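Local structure of endo-beta-mannanase (Opitutaceae bacterium TAV5, 7BOB) at residues 490-496 against 520-526; 501-505 against 532-536; 510-516 against 556-562; 538-542 against 553-557. The protein probably hydrolyses beta-1,4-mannosidic linkages as a homotrimeric exo-beta-1,4-mannosidase of glycoside hydrolase family 5, active in the hindgut of a wood-feeding termite. All blocks are in the same frame, centred on the assembly; numbering follows the deposited sequence.

Interaction 1. Residues 490-496 against 520-526; sequences AEIADYR and RVRIEPR
Strands 490-496 and 520-525 pair antiparallel, axes 4.3 Å apart at 154°. Glu491 N bonds to Glu524 O (3.0 Å) and Glu524 N to Glu491 O (2.8 Å). A classic beta bulge shifts the register by one between Ile492 and Asp494: Ala493 (phi/psi -87/-37, its neighbours extended) and Asp494 both face Arg522, whose O accepts from Ala493 N (2.7 Å) and weakly from Asp494 N (3.4 Å); Arg522 N reaches Asp494 O (2.7 Å). Ala490 CB lies against Ile523 CB (4.2 Å), Leu542 packing on Ala490. Val521 CG1 fills the notch between Ile492 CG2 (3.9 Å) and Tyr495 CD1 (4.2 Å). Glu491 (chi1 m) carries OE1 to Arg526 NH1, a 2.7 Å salt bridge. Asp494 OD1 accepts from Leu255 N of the second subunit, at the trimer interface. Past Arg496 N to Arg520 O (3.0 Å), the Arg496 guanidinium (chi1 p) lies flat on that of extended Arg520 (chi1-chi3 t), centres 3.6 Å apart. The Arg520-Asp534 salt bridge and a long, weak Arg496-Glu536 ion pair offset these like charges.

Interaction 2. Residues 501-505 against 532-536; sequences AITAT and MTDNE
This is a strand-to-turn contact at the C-terminal domain's edge, where strand 501-505 lies against the end of strand 529-533 and the loop after it, without ladder pairing. The touching parts run 126° apart; the nearest CA atoms, of Thr503 and Asp534, are 4.6 Å apart. Thr503 (extended, chi1 t) donates from OG1 to Thr533 O at 2.9 Å; Asn535 N makes a weak, bent hydrogen bond to Ile502 O (2.7 Å). One water accepts from Ile502 N at 3.2 Å and lies 2.5 Å from Asn535 OD1. Met532 (m, t, p), its CB toward the strand, places CE 3.2 Å from Thr503 OG1 and SD 3.7 Å from Thr505 CG2; Trp579 of helix 569-583 packs on Met532 and Thr505. Ala501 CB meets Asp534 CB at 4.2 Å; the Asp534 carboxylate accepts from Ser538 N and salt-bridges Arg520. One side-chain bond, one weak backbone bond and a water dock a two-stranded antiparallel ribbon, 501-505 with 508-512, onto an edge strand of the mixed sheet.

Interaction 3. Residues 510-516 against 556-562; sequences YEFTCFL and ADVEASF
A helix N-cap centres this buried contact: the end of strand 508-512 and the loop after it lie across helix 558-564. The axes of 510-512 and 558-562 pass 8.4 Å apart at 101°. Asp557 (phi/psi -85/87, centre of an inverse gamma turn, chi1 t) is the N-cap: OD1 accepts from Ala560 N at 3.2 Å and OD2 salt-bridges Arg412. Two bonds clamp the loop, Asp557 N to Cys514 O (3.0 Å) and Cys514 N to Ser561 OG (3.3 Å); Ser561 OG (chi1 m) donates to Asp557 O (2.6 Å). Cys514 CB rests on Ala560 CB at 3.8 Å. Phe512 (chi1 m) places CB 3.8 Å from Ala556 CB and CE1 4.1 Å from Val558 CG1 and 3.8 Å from Phe562 CE1; the two phenyl rings, planes at 30° and centroids 6.0 Å apart, are slid so far that they barely overlap. Trp579 meets Tyr510 and Phe512 edge-to-face. An Asp N-cap at the start of helix 558-564 thus also anchors the loop after the 501-505/508-512 ribbon.

Interaction 4. Residues 538-542 against 553-557; sequences SPLVL and SVLAD
Leu542 and Ser553 satisfy each other as an antiparallel hydrogen-bonded pair, CA atoms 5.1 Å apart: Leu542 N donates to Ser553 O at 2.8 Å and Ser553 N to Leu542 O at 2.9 Å. Next along the hairpin Val541 and Val554 are a non-hydrogen-bonded pair (CA-CA 4.5 Å), both chi1 t, with CG2 of Val541 4.1 Å from CG2 of Val554. Pairing goes one bond further, Leu555 N to Leu540 O at 2.9 Å and almost linear. Leu555 (phi/psi -88/49) then centres an inverse gamma turn in which Ala556 N binds Val554 O weakly at 3.0 Å, and the chain leaves the strand. On the other edge Leu540 N bonds to Met532 O and Val541 O to Met532 N; Leu540 (phi/psi -126/-38) and Val541 both face Met532, a classic beta bulge. Leu540 (t, p) turns CD1 back to lie 4.3 Å from both Leu555 CB and Ala556 CB. At the ends, Ser538 N donates to Asp534 OD1, while Asp557 OD1 caps Ala560 N and OD2 pairs with Arg412. Strand 539-546 thus lies between 529-533 and 549-554 in the mixed sheet, the backbone of Val554 bonds onward to Trp472 and Ala474, and Ile523 of strand 520-525 packs over Pro539, Leu542 and Leu555.

How the interactions relate
From the N terminus, strand 490-496 opens interaction 1, 501-505 opens interaction 2 and 510-516 opens interaction 3; these close in the same order at 520-526, 532-536 and 556-562, so the three cross one another. Interaction 4 begins only after interactions 1 and 2 have closed; it opens within the span of interaction 3 and ends on the same stretch, sharing Ala556 and Asp557. Arg520 ties interactions 1 and 2 through Asp534, while strands 501-505 and 508-512 link interactions 2 and 3. Strands 529-533 and 539-546 join interactions 2 and 4. Together they fasten two small antiparallel ribbons to the final strands of the mixed sheet and to helix 558-564.

Interaction 1. Residues 490-496 against 520-526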
loop_
_atom_site.group_PDB
_atom_site.type_symbol
_atom_site.label_atom_id
_atom_site.label_comp_id
_atom_site.label_asym_id
_atom_site.label_seq_id
_atom_site.Cartn_x
_atom_site.Cartn_y
_atom_site.Cartn_z
ATOM N N ALA A 490 36.912 10.302 -0.635
ATOM C CA ALA A 490 36.579 10.270 0.781
ATOM C C ALA A 490 36.058 8.878 1.118
ATOM O O ALA A 490 35.531 8.183 0.250
ATOM C CB ALA A 490 35.538 11.335 1.129
ATOM N N GLU A 491 36.257 8.468 2.365
ATOM C CA GLU A 491 35.772 7.207 2.905
ATOM C C GLU A 491 34.679 7.474 3.931
ATOM O O GLU A 491 34.638 8.541 4.555
ATOM C CB GLU A 491 36.902 6.423 3.579
ATOM C CG GLU A 491 37.762 5.636 2.637
ATOM C CD GLU A 491 39.125 5.340 3.223
ATOM O OE1 GLU A 491 39.276 5.412 4.459
ATOM O OE2 GLU A 491 40.053 5.048 2.441
ATOM N N ILE A 492 33.806 6.483 4.117
ATOM C CA ILE A 492 32.783 6.553 5.157
ATOM C C ILE A 492 33.421 6.162 6.483
ATOM O O ILE A 492 33.906 5.032 6.642
ATOM C CB ILE A 492 31.585 5.644 4.850
ATOM C CG1 ILE A 492 30.910 6.025 3.524
ATOM C CG2 ILE A 492 30.571 5.734 5.969
ATOM C CD1 ILE A 492 29.735 5.072 3.141
ATOM N N ALA A 493 33.413 7.090 7.440
ATOM C CA ALA A 493 33.909 6.779 8.774
ATOM C C ALA A 493 32.831 6.170 9.650
ATOM O O ALA A 493 33.112 5.262 10.440
ATOM C CB ALA A 493 34.471 8.032 9.442
ATOM N N ASP A 494 31.598 6.647 9.516
ATOM C CA ASP A 494 30.470 6.133 10.281
ATOM C C ASP A 494 29.202 6.682 9.657
ATOM O O ASP A 494 29.241 7.642 8.882
ATOM C CB ASP A 494 30.546 6.537 11.766
ATOM C CG ASP A 494 29.530 5.796 12.645
ATOM O OD1 ASP A 494 28.912 4.807 12.173
ATOM O OD2 ASP A 494 29.335 6.202 13.811
ATOM N N TYR A 495 28.078 6.065 10.012
ATOM C CA TYR A 495 26.799 6.727 9.820
ATOM C C TYR A 495 26.630 7.840 10.849
ATOM O O TYR A 495 27.344 7.914 11.848
ATOM C CB TYR A 495 25.659 5.732 9.958
ATOM C CG TYR A 495 25.872 4.488 9.133
ATOM C CD1 TYR A 495 25.616 4.483 7.760
ATOM C CD2 TYR A 495 26.354 3.326 9.721
ATOM C CE1 TYR A 495 25.814 3.340 7.013
ATOM C CE2 TYR A 495 26.565 2.198 8.990
ATOM C CZ TYR A 495 26.289 2.197 7.641
ATOM O OH TYR A 495 26.496 1.036 6.931
ATOM N N ARG A 496 25.633 8.687 10.617
ATOM C CA ARG A 496 25.214 9.669 11.610
ATOM C C ARG A 496 23.721 9.897 11.432
ATOM O O ARG A 496 23.129 9.457 10.447
ATOM C CB ARG A 496 25.989 10.977 11.454
ATOM C CG ARG A 496 26.024 11.454 10.005
ATOM C CD ARG A 496 26.163 12.965 9.947
ATOM N NE ARG A 496 25.036 13.581 10.637
ATOM C CZ ARG A 496 25.042 14.816 11.122
ATOM N NH1 ARG A 496 26.126 15.581 10.980
ATOM N NH2 ARG A 496 23.955 15.280 11.738
ATOM N N ARG A 520 22.436 9.124 6.386
ATOM C CA ARG A 520 23.463 10.135 6.294
ATOM C C ARG A 520 24.773 9.559 6.816
ATOM O O ARG A 520 24.780 8.710 7.713
ATOM C CB ARG A 520 23.044 11.368 7.078
ATOM C CG ARG A 520 23.833 12.584 6.751
ATOM C CD ARG A 520 23.128 13.801 7.249
ATOM N NE ARG A 520 24.031 14.939 7.235
ATOM C CZ ARG A 520 23.844 16.037 7.948
ATOM N NH1 ARG A 520 22.782 16.134 8.748
ATOM N NH2 ARG A 520 24.718 17.027 7.860
ATOM N N VAL A 521 25.887 10.012 6.241
ATOM C CA VAL A 521 27.186 9.428 6.544
ATOM C C VAL A 521 28.129 10.520 7.008
ATOM O O VAL A 521 28.015 11.683 6.611
ATOM C CB VAL A 521 27.818 8.683 5.349
ATOM C CG1 VAL A 521 27.092 7.367 5.104
ATOM C CG2 VAL A 521 27.841 9.580 4.118
ATOM N N ARG A 522 29.066 10.121 7.860
ATOM C CA ARG A 522 30.210 10.939 8.235
ATOM C C ARG A 522 31.415 10.474 7.421
ATOM O O ARG A 522 31.785 9.293 7.461
ATOM C CB ARG A 522 30.481 10.819 9.732
ATOM C CG ARG A 522 31.439 11.857 10.244
ATOM C CD ARG A 522 32.414 11.279 11.254
ATOM N NE ARG A 522 31.827 11.157 12.582
ATOM C CZ ARG A 522 32.462 11.490 13.708
ATOM N NH1 ARG A 522 33.700 11.966 13.660
ATOM N NH2 ARG A 522 31.859 11.349 14.883
ATOM N N ILE A 523 32.024 11.384 6.680
ATOM C CA ILE A 523 33.110 10.996 5.798
ATOM C C ILE A 523 34.445 11.453 6.373
ATOM O O ILE A 523 34.523 12.342 7.221
ATOM C CB ILE A 523 32.909 11.532 4.372
ATOM C CG1 ILE A 523 32.727 13.051 4.389
ATOM C CG2 ILE A 523 31.686 10.817 3.719
ATOM C CD1 ILE A 523 34.005 13.841 4.182
ATOM N N GLU A 524 35.507 10.812 5.894
ATOM C CA GLU A 524 36.880 11.240 6.121
ATOM C C GLU A 524 37.521 11.536 4.771
ATOM O O GLU A 524 37.531 10.651 3.896
ATOM C CB GLU A 524 37.672 10.168 6.866
ATOM C CG GLU A 524 38.993 10.641 7.428
ATOM C CD GLU A 524 38.806 11.563 8.611
ATOM O OE1 GLU A 524 37.940 11.265 9.483
ATOM O OE2 GLU A 524 39.522 12.591 8.655
ATOM N N PRO A 525 38.039 12.743 4.537
ATOM C CA PRO A 525 38.655 13.040 3.233
ATOM C C PRO A 525 39.872 12.166 2.944
ATOM O O PRO A 525 40.698 11.906 3.814
ATOM C CB PRO A 525 39.029 14.518 3.362
ATOM C CG PRO A 525 37.969 15.070 4.289
ATOM C CD PRO A 525 37.768 13.969 5.309
ATOM N N ARG A 526 39.948 11.665 1.711
ATOM C CA ARG A 526 41.074 10.849 1.253
ATOM C C ARG A 526 41.401 11.300 -0.170
ATOM O O ARG A 526 41.321 10.546 -1.140
ATOM C CB ARG A 526 40.783 9.346 1.314
ATOM C CG ARG A 526 40.644 8.767 2.746
ATOM C CD ARG A 526 42.001 8.588 3.466
ATOM N NE ARG A 526 41.933 8.808 4.922
ATOM C CZ ARG A 526 41.721 7.848 5.830
ATOM N NH1 ARG A 526 41.543 6.594 5.429
ATOM N NH2 ARG A 526 41.687 8.135 7.140
#

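Interaction 2. Residues 501-505 against 532-536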
loop_
_atom_site.group_PDB
_atom_site.type_symbol
_atom_site.label_atom_id
_atom_site.label_comp_id
_atom_site.label_asym_id
_atom_site.label_seq_id
_atom_site.Cartn_x
_atom_site.Cartn_y
_atom_site.Cartn_z
ATOM N N ALA A 501 20.584 19.126 7.164
ATOM C CA ALA A 501 21.852 19.813 7.002
ATOM C C ALA A 501 21.548 21.219 6.512
ATOM O O ALA A 501 20.843 21.389 5.508
ATOM C CB ALA A 501 22.772 19.071 6.038
ATOM N N ILE A 502 22.050 22.216 7.237
ATOM C CA ILE A 502 21.856 23.623 6.917
ATOM C C ILE A 502 23.197 24.181 6.466
ATOM O O ILE A 502 24.236 23.850 7.042
ATOM C CB ILE A 502 21.305 24.398 8.129
ATOM C CG1 ILE A 502 20.020 23.737 8.616
ATOM C CG2 ILE A 502 21.101 25.878 7.791
ATOM C CD1 ILE A 502 19.215 24.608 9.523
ATOM N N THR A 503 23.180 25.013 5.430
ATOM C CA THR A 503 24.420 25.407 4.778
ATOM C C THR A 503 24.202 26.733 4.048
ATOM O O THR A 503 23.132 27.343 4.125
ATOM C CB THR A 503 24.895 24.303 3.823
ATOM O OG1 THR A 503 26.236 24.582 3.395
ATOM C CG2 THR A 503 23.970 24.222 2.594
ATOM N N ALA A 504 25.234 27.173 3.325
ATOM C CA ALA A 504 25.150 28.409 2.551
ATOM C C ALA A 504 26.198 28.385 1.450
ATOM O O ALA A 504 27.374 28.130 1.729
ATOM C CB ALA A 504 25.365 29.643 3.439
ATOM N N THR A 505 25.775 28.645 0.210
ATOM C CA THR A 505 26.722 29.019 -0.828
ATOM C C THR A 505 26.918 30.534 -0.757
ATOM O O THR A 505 26.374 31.216 0.118
ATOM C CB THR A 505 26.258 28.590 -2.226
ATOM O OG1 THR A 505 25.057 29.287 -2.581
ATOM C CG2 THR A 505 26.025 27.080 -2.315
ATOM N N MET A 532 32.216 22.792 1.133
ATOM C CA MET A 532 31.209 23.404 1.987
ATOM C C MET A 532 30.979 22.502 3.188
ATOM O O MET A 532 31.156 21.283 3.115
ATOM C CB MET A 532 29.873 23.623 1.260
ATOM C CG MET A 532 29.883 24.709 0.212
ATOM S SD MET A 532 28.433 24.635 -0.871
ATOM C CE MET A 532 27.129 24.433 0.362
ATOM N N THR A 533 30.560 23.109 4.288
ATOM C CA THR A 533 30.213 22.390 5.498
ATOM C C THR A 533 28.771 22.717 5.824
ATOM O O THR A 533 28.231 23.720 5.354
ATOM C CB THR A 533 31.122 22.790 6.684
ATOM O OG1 THR A 533 31.205 24.223 6.764
ATOM C CG2 THR A 533 32.526 22.233 6.495
ATOM N N ASP A 534 28.138 21.873 6.627
ATOM C CA ASP A 534 26.872 22.309 7.187
ATOM C C ASP A 534 27.163 23.324 8.299
ATOM O O ASP A 534 28.322 23.657 8.581
ATOM C CB ASP A 534 26.039 21.116 7.662
ATOM C CG ASP A 534 26.715 20.335 8.762
ATOM O OD1 ASP A 534 27.914 20.588 9.000
ATOM O OD2 ASP A 534 26.050 19.471 9.385
ATOM N N ASN A 535 26.106 23.853 8.920
ATOM C CA ASN A 535 26.301 24.944 9.861
ATOM C C ASN A 535 26.880 24.464 11.189
ATOM O O ASN A 535 27.358 25.289 11.973
ATOM C CB ASN A 535 24.985 25.731 10.055
ATOM C CG ASN A 535 23.946 24.995 10.923
ATOM O OD1 ASN A 535 24.037 23.785 11.163
ATOM N ND2 ASN A 535 22.936 25.739 11.383
ATOM N N GLU A 536 26.877 23.148 11.435
ATOM C CA GLU A 536 27.572 22.534 12.557
ATOM C C GLU A 536 28.890 21.870 12.137
ATOM O O GLU A 536 29.249 20.815 12.677
ATOM C CB GLU A 536 26.656 21.537 13.268
ATOM C CG GLU A 536 26.241 20.324 12.452
ATOM C CD GLU A 536 25.627 19.228 13.312
ATOM O OE1 GLU A 536 24.466 18.823 13.052
ATOM O OE2 GLU A 536 26.310 18.771 14.258
HETATM O O HOH W 1 23.689 21.610 9.896
#

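Interaction 3. Residues 510-516 against 556-562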
loop_
_atom_site.group_PDB
_atom_site.type_symbol
_atom_site.label_atom_id
_atom_site.label_comp_id
_atom_site.label_asym_id
_atom_site.label_seq_id
_atom_site.Cartn_x
_atom_site.Cartn_y
_atom_site.Cartn_z
ATOM N N TYR A 510 20.705 27.369 2.528
ATOM C CA TYR A 510 20.083 26.146 2.041
ATOM C C TYR A 510 19.876 25.185 3.195
ATOM O O TYR A 510 20.686 25.125 4.125
ATOM C CB TYR A 510 20.942 25.465 0.986
ATOM C CG TYR A 510 20.939 26.190 -0.316
ATOM C CD1 TYR A 510 19.946 25.945 -1.262
ATOM C CD2 TYR A 510 21.917 27.145 -0.602
ATOM C CE1 TYR A 510 19.938 26.624 -2.487
ATOM C CE2 TYR A 510 21.919 27.826 -1.818
ATOM C CZ TYR A 510 20.928 27.561 -2.753
ATOM O OH TYR A 510 20.913 28.232 -3.946
ATOM N N GLU A 511 18.789 24.427 3.131
ATOM C CA GLU A 511 18.522 23.381 4.108
ATOM C C GLU A 511 18.071 22.132 3.374
ATOM O O GLU A 511 17.092 22.175 2.624
ATOM C CB GLU A 511 17.465 23.820 5.120
ATOM C CG GLU A 511 17.107 22.743 6.107
ATOM C CD GLU A 511 15.968 23.161 6.998
ATOM O OE1 GLU A 511 16.124 24.180 7.707
ATOM O OE2 GLU A 511 14.914 22.491 6.973
ATOM N N PHE A 512 18.784 21.028 3.592
ATOM C CA PHE A 512 18.470 19.733 3.001
ATOM C C PHE A 512 17.924 18.804 4.079
ATOM O O PHE A 512 18.649 18.441 5.011
ATOM C CB PHE A 512 19.708 19.119 2.354
ATOM C CG PHE A 512 20.306 19.977 1.293
ATOM C CD1 PHE A 512 19.706 20.076 0.053
ATOM C CD2 PHE A 512 21.443 20.717 1.542
ATOM C CE1 PHE A 512 20.247 20.881 -0.937
ATOM C CE2 PHE A 512 21.988 21.535 0.543
ATOM C CZ PHE A 512 21.391 21.609 -0.687
ATOM N N THR A 513 16.661 18.393 3.925
ATOM C CA THR A 513 16.020 17.472 4.855
ATOM C C THR A 513 16.025 16.026 4.389
ATOM O O THR A 513 15.696 15.152 5.186
ATOM C CB THR A 513 14.568 17.892 5.106
ATOM O OG1 THR A 513 13.825 17.731 3.883
ATOM C CG2 THR A 513 14.499 19.344 5.576
ATOM N N CYS A 514 16.378 15.734 3.142
ATOM C CA CYS A 514 16.346 14.368 2.623
ATOM C C CYS A 514 17.745 13.882 2.305
ATOM O O CYS A 514 18.599 14.658 1.854
ATOM C CB CYS A 514 15.488 14.252 1.362
ATOM S SG CYS A 514 13.815 14.838 1.550
ATOM N N PHE A 515 17.955 12.588 2.488
ATOM C CA PHE A 515 19.250 11.967 2.301
ATOM C C PHE A 515 19.011 10.622 1.652
ATOM O O PHE A 515 17.968 9.996 1.865
ATOM C CB PHE A 515 20.001 11.848 3.650
ATOM C CG PHE A 515 20.213 13.185 4.315
ATOM C CD1 PHE A 515 19.272 13.690 5.197
ATOM C CD2 PHE A 515 21.310 13.970 3.997
ATOM C CE1 PHE A 515 19.433 14.945 5.770
ATOM C CE2 PHE A 515 21.479 15.216 4.574
ATOM C CZ PHE A 515 20.535 15.699 5.468
ATOM N N LEU A 516 19.958 10.196 0.831
ATOM C CA LEU A 516 19.684 9.062 -0.038
ATOM C C LEU A 516 19.485 7.806 0.796
ATOM O O LEU A 516 20.281 7.506 1.692
ATOM C CB LEU A 516 20.813 8.866 -1.052
ATOM C CG LEU A 516 20.422 8.100 -2.324
ATOM C CD1 LEU A 516 19.525 8.950 -3.240
ATOM C CD2 LEU A 516 21.667 7.639 -3.082
ATOM N N ALA A 556 23.915 14.998 0.210
ATOM C CA ALA A 556 22.502 15.136 0.534
ATOM C C ALA A 556 21.712 14.840 -0.728
ATOM O O ALA A 556 22.233 14.940 -1.844
ATOM C CB ALA A 556 22.155 16.526 1.074
ATOM N N ASP A 557 20.450 14.448 -0.542
ATOM C CA ASP A 557 19.567 14.197 -1.679
ATOM C C ASP A 557 18.946 15.525 -2.097
ATOM O O ASP A 557 17.835 15.879 -1.684
ATOM C CB ASP A 557 18.514 13.155 -1.324
ATOM C CG ASP A 557 17.788 12.634 -2.538
ATOM O OD1 ASP A 557 17.799 13.330 -3.591
ATOM O OD2 ASP A 557 17.189 11.547 -2.435
ATOM N N VAL A 558 19.666 16.244 -2.966
ATOM C CA VAL A 558 19.297 17.611 -3.348
ATOM C C VAL A 558 17.889 17.650 -3.933
ATOM O O VAL A 558 17.000 18.365 -3.445
ATOM C CB VAL A 558 20.335 18.178 -4.336
ATOM C CG1 VAL A 558 19.954 19.580 -4.819
ATOM C CG2 VAL A 558 21.718 18.178 -3.695
ATOM N N GLU A 559 17.662 16.869 -4.988
ATOM C CA GLU A 559 16.388 16.955 -5.681
ATOM C C GLU A 559 15.232 16.551 -4.779
ATOM O O GLU A 559 14.170 17.184 -4.810
ATOM C CB GLU A 559 16.427 16.106 -6.947
ATOM C CG GLU A 559 17.295 16.736 -8.037
ATOM C CD GLU A 559 18.775 16.455 -7.819
ATOM O OE1 GLU A 559 19.115 15.643 -6.932
ATOM O OE2 GLU A 559 19.587 17.029 -8.553
ATOM N N ALA A 560 15.426 15.515 -3.953
ATOM C CA ALA A 560 14.371 15.117 -3.032
ATOM C C ALA A 560 14.094 16.228 -2.027
ATOM O O ALA A 560 12.931 16.583 -1.787
ATOM C CB ALA A 560 14.744 13.812 -2.315
ATOM N N SER A 561 15.155 16.788 -1.425
ATOM C CA SER A 561 14.982 17.903 -0.495
ATOM C C SER A 561 14.194 19.040 -1.130
ATOM O O SER A 561 13.230 19.541 -0.544
ATOM C CB SER A 561 16.337 18.416 0.013
ATOM O OG SER A 561 17.220 17.378 0.407
ATOM N N PHE A 562 14.598 19.459 -2.321
ATOM C CA PHE A 562 13.839 20.491 -3.016
ATOM C C PHE A 562 12.386 20.063 -3.237
ATOM O O PHE A 562 11.452 20.844 -2.999
ATOM C CB PHE A 562 14.509 20.809 -4.343
ATOM C CG PHE A 562 15.839 21.511 -4.209
ATOM C CD1 PHE A 562 16.278 21.989 -2.974
ATOM C CD2 PHE A 562 16.630 21.728 -5.328
ATOM C CE1 PHE A 562 17.471 22.625 -2.873
ATOM C CE2 PHE A 562 17.829 22.368 -5.228
ATOM C CZ PHE A 562 18.260 22.824 -3.988
#

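Interaction 4. Residues 538-542 against 553-557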
loop_
_atom_site.group_PDB
_atom_site.type_symbol
_atom_site.label_atom_id
_atom_site.label_comp_id
_atom_site.label_asym_id
_atom_site.label_seq_id
_atom_site.Cartn_x
_atom_site.Cartn_y
_atom_site.Cartn_z
ATOM N N SER A 538 30.460 20.026 9.794
ATOM C CA SER A 538 30.854 18.779 9.141
ATOM C C SER A 538 30.774 18.873 7.606
ATOM O O SER A 538 30.023 19.692 7.056
ATOM C CB SER A 538 29.981 17.629 9.642
ATOM O OG SER A 538 28.655 17.738 9.157
ATOM N N PRO A 539 31.554 18.051 6.898
ATOM C CA PRO A 539 31.601 18.148 5.434
ATOM C C PRO A 539 30.254 17.831 4.803
ATOM O O PRO A 539 29.593 16.857 5.168
ATOM C CB PRO A 539 32.663 17.112 5.047
ATOM C CG PRO A 539 33.436 16.858 6.329
ATOM C CD PRO A 539 32.439 16.987 7.401
ATOM N N LEU A 540 29.854 18.672 3.837
ATOM C CA LEU A 540 28.610 18.523 3.090
ATOM C C LEU A 540 28.805 18.510 1.575
ATOM O O LEU A 540 28.114 17.751 0.890
ATOM C CB LEU A 540 27.626 19.632 3.491
ATOM C CG LEU A 540 26.266 19.518 2.803
ATOM C CD1 LEU A 540 25.633 18.154 3.097
ATOM C CD2 LEU A 540 25.337 20.659 3.206
ATOM N N VAL A 541 29.717 19.324 1.035
ATOM C CA VAL A 541 30.080 19.278 -0.383
ATOM C C VAL A 541 31.585 19.055 -0.495
ATOM O O VAL A 541 32.377 19.832 0.054
ATOM C CB VAL A 541 29.672 20.552 -1.147
ATOM C CG1 VAL A 541 30.039 20.407 -2.613
ATOM C CG2 VAL A 541 28.173 20.834 -1.010
ATOM N N LEU A 542 31.975 18.001 -1.196
ATOM C CA LEU A 542 33.369 17.705 -1.483
ATOM C C LEU A 542 33.706 18.041 -2.933
ATOM O O LEU A 542 32.831 18.077 -3.807
ATOM C CB LEU A 542 33.682 16.232 -1.226
ATOM C CG LEU A 542 33.188 15.594 0.060
ATOM C CD1 LEU A 542 33.643 14.138 0.116
ATOM C CD2 LEU A 542 33.701 16.373 1.276
ATOM N N SER A 553 30.952 16.280 -5.166
ATOM C CA SER A 553 29.977 15.399 -4.527
ATOM C C SER A 553 29.217 16.141 -3.432
ATOM O O SER A 553 29.828 16.805 -2.585
ATOM C CB SER A 553 30.658 14.157 -3.941
ATOM O OG SER A 553 31.573 13.537 -4.831
ATOM N N VAL A 554 27.891 16.021 -3.439
ATOM C CA VAL A 554 27.032 16.597 -2.404
ATOM C C VAL A 554 26.461 15.466 -1.559
ATOM O O VAL A 554 25.791 14.567 -2.088
ATOM C CB VAL A 554 25.891 17.439 -3.010
ATOM C CG1 VAL A 554 24.975 17.985 -1.915
ATOM C CG2 VAL A 554 26.439 18.557 -3.895
ATOM N N LEU A 555 26.689 15.526 -0.249
ATOM C CA LEU A 555 26.246 14.473 0.662
ATOM C C LEU A 555 24.820 14.722 1.143
ATOM O O LEU A 555 24.535 14.697 2.334
ATOM C CB LEU A 555 27.212 14.356 1.837
ATOM C CG LEU A 555 28.678 14.192 1.408
ATOM C CD1 LEU A 555 29.631 14.119 2.602
ATOM C CD2 LEU A 555 28.824 12.959 0.523
ATOM N N ALA A 556 23.915 14.998 0.210
ATOM C CA ALA A 556 22.502 15.136 0.534
ATOM C C ALA A 556 21.712 14.840 -0.728
ATOM O O ALA A 556 22.233 14.940 -1.844
ATOM C CB ALA A 556 22.155 16.526 1.074
ATOM N N ASP A 557 20.450 14.448 -0.542
ATOM C CA ASP A 557 19.567 14.197 -1.679
ATOM C C ASP A 557 18.946 15.525 -2.097
ATOM O O ASP A 557 17.835 15.879 -1.684
ATOM C CB ASP A 557 18.514 13.155 -1.324
ATOM C CG ASP A 557 17.788 12.634 -2.538
ATOM O OD1 ASP A 557 17.799 13.330 -3.591
ATOM O OD2 ASP A 557 17.189 11.547 -2.435
#